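Local coordinates for protein OS-9 homolog (Saccharomyces cerevisiae, PDB 2YMA), which is an endoplasmic reticulum lectin that targets misfolded lumenal glycoproteins for degradation, recruiting them to the HRD1 ubiquitin ligase complex together with HRD3, at residues A[60-63]-A[64-67]. Numbering follows the deposited sequence.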
ATOM      1  N   ASN A  60      -9.886   6.275  16.277  1.00 51.33           N
ATOM      2  CA  ASN A  60     -11.199   6.911  16.363  1.00 56.68           C
ATOM      3  C   ASN A  60     -11.581   7.620  15.072  1.00 55.31           C
ATOM      4  O   ASN A  60     -12.723   7.517  14.603  1.00 55.68           O
ATOM      5  CB  ASN A  60     -11.246   7.933  17.511  1.00 62.35           C
ATOM      6  CG  ASN A  60     -11.029   7.307  18.864  1.00 72.81           C
ATOM      7  OD1 ASN A  60     -11.348   6.137  19.080  1.00 81.21           O
ATOM      8  ND2 ASN A  60     -10.472   8.082  19.791  1.00 72.13           N
ATOM      9  N   ALA A  61     -10.629   8.359  14.509  1.00 50.02           N
ATOM     10  CA  ALA A  61     -10.878   9.084  13.267  1.00 56.25           C
ATOM     11  C   ALA A  61     -11.226   8.131  12.111  1.00 58.50           C
ATOM     12  O   ALA A  61     -12.101   8.438  11.281  1.00 44.87           O
ATOM     13  CB  ALA A  61      -9.679   9.955  12.910  1.00 44.34           C
ATOM     14  N   ILE A  62     -10.542   6.982  12.064  1.00 46.86           N
ATOM     15  CA  ILE A  62     -10.762   5.981  11.016  1.00 46.83           C
ATOM     16  C   ILE A  62     -12.165   5.413  11.131  1.00 58.73           C
ATOM     17  O   ILE A  62     -12.897   5.332  10.137  1.00 56.51           O
ATOM     18  CB  ILE A  62      -9.715   4.830  11.057  1.00 52.55           C
ATOM     19  CG1 ILE A  62      -8.326   5.347  10.668  1.00 53.27           C
ATOM     20  CG2 ILE A  62     -10.108   3.695  10.136  1.00 44.30           C
ATOM     21  CD1 ILE A  62      -8.319   6.167   9.408  1.00 58.49           C
ATOM     22  N   ASN A  63     -12.552   5.038  12.347  1.00 59.71           N
ATOM     23  CA  ASN A  63     -13.913   4.557  12.582  1.00 60.35           C
ATOM     24  C   ASN A  63     -14.969   5.555  12.144  1.00 54.36           C
ATOM     25  O   ASN A  63     -15.979   5.178  11.560  1.00 47.69           O
ATOM     26  CB  ASN A  63     -14.123   4.177  14.041  1.00 46.32           C
ATOM     27  CG  ASN A  63     -13.526   2.827  14.369  1.00 62.80           C
ATOM     28  OD1 ASN A  63     -13.584   1.901  13.562  1.00 68.42           O
ATOM     29  ND2 ASN A  63     -12.936   2.709  15.546  1.00 68.65           N
ATOM     30  N   LYS A  64     -14.725   6.831  12.417  1.00 44.92           N
ATOM     31  CA  LYS A  64     -15.651   7.880  12.006  1.00 55.30           C
ATOM     32  C   LYS A  64     -15.699   7.982  10.479  1.00 47.26           C
ATOM     33  O   LYS A  64     -16.776   8.076   9.879  1.00 55.95           O
ATOM     34  CB  LYS A  64     -15.259   9.237  12.627  1.00 46.82           C
ATOM     35  CG  LYS A  64     -16.223  10.372  12.291  1.00 61.65           C
ATOM     36  CD  LYS A  64     -16.984  10.847  13.520  1.00 80.34           C
ATOM     37  CE  LYS A  64     -17.250  12.345  13.427  1.00106.36           C
ATOM     38  NZ  LYS A  64     -17.783  12.915  14.697  1.00118.85           N
ATOM     39  N   MET A  65     -14.520   7.981   9.864  1.00 44.51           N
ATOM     40  CA  MET A  65     -14.400   8.014   8.412  1.00 45.96           C
ATOM     41  C   MET A  65     -15.242   6.904   7.798  1.00 54.61           C
ATOM     42  O   MET A  65     -15.984   7.128   6.834  1.00 49.78           O
ATOM     43  CB  MET A  65     -12.943   7.834   8.009  1.00 49.23           C
ATOM     44  CG  MET A  65     -12.690   7.844   6.517  1.00 42.22           C
ATOM     45  SD  MET A  65     -10.929   7.537   6.155  1.00 49.22           S
ATOM     46  CE  MET A  65     -10.850   5.774   6.463  1.00 50.61           C
ATOM     47  N   LEU A  66     -15.126   5.707   8.365  1.00 43.57           N
ATOM     48  CA  LEU A  66     -15.901   4.555   7.907  1.00 42.36           C
ATOM     49  C   LEU A  66     -17.413   4.688   8.127  1.00 52.19           C
ATOM     50  O   LEU A  66     -18.202   4.358   7.232  1.00 62.99           O
ATOM     51  CB  LEU A  66     -15.368   3.271   8.543  1.00 44.22           C
ATOM     52  CG  LEU A  66     -13.964   2.918   8.047  1.00 52.48           C
ATOM     53  CD1 LEU A  66     -13.343   1.778   8.850  1.00 52.12           C
ATOM     54  CD2 LEU A  66     -14.021   2.588   6.571  1.00 44.61           C
ATOM     55  N   SER A  67     -17.805   5.175   9.306  1.00 58.19           N
ATOM     56  CA  SER A  67     -19.210   5.439   9.636  1.00 64.53           C
ATOM     57  C   SER A  67     -19.834   6.398   8.645  1.00 70.03           C
ATOM     58  O   SER A  67     -20.991   6.242   8.250  1.00 76.93           O
ATOM     59  CB  SER A  67     -19.326   6.040  11.038  1.00 55.72           C
ATOM     60  OG  SER A  67     -18.804   5.144  12.003  1.00 94.83           O
TER
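Met65 and Ile62, one turn apart near the end of helix 52-67, lie side by side and point the same way. Followed outward, the Met65 side chain begins with CB beside two carbonyl oxygens of the preceding turn, 3.3 Å from Ile62 O and 3.4 Å from Ala61 O. It then runs extended through CG to SD, with CG anti to the backbone N (chi1 180°), and bends at its last torsion (chi3 75°), which brings CE to 3.9 Å from Ile62 CD1. The other branch of Ile62 turns to Leu66: CG2 meets Leu66 CD1 at 4.0 Å, while Leu66 CG rests 3.4 Å from Ile62 O. Regular i to i+4 bonds run beneath, among them Met65 N to Ala61 O at 2.8 Å. On the exposed side, Asn63 O accepts twice, from Ser67 N and from Ser67 OG, the hydroxyl 2.9 Å away. The two donors approach from opposite faces of the carbonyl plane. Ala61 and Met65 face Leu19 of strand 14-20, and Ile62 and Met65 reach Leu104 of strand 98-106, within the dimerization domain. The helix is thus amphipathic here: Ala61, Ile62 and Met65 pack on the sheet and Leu66, partly exposed, touches Leu79 in a loop, whereas Asn60, Asn63, Lys64 and Ser67 keep the other side polar, with the Ser67 hydroxyl turned back onto the Asn63 carbonyl.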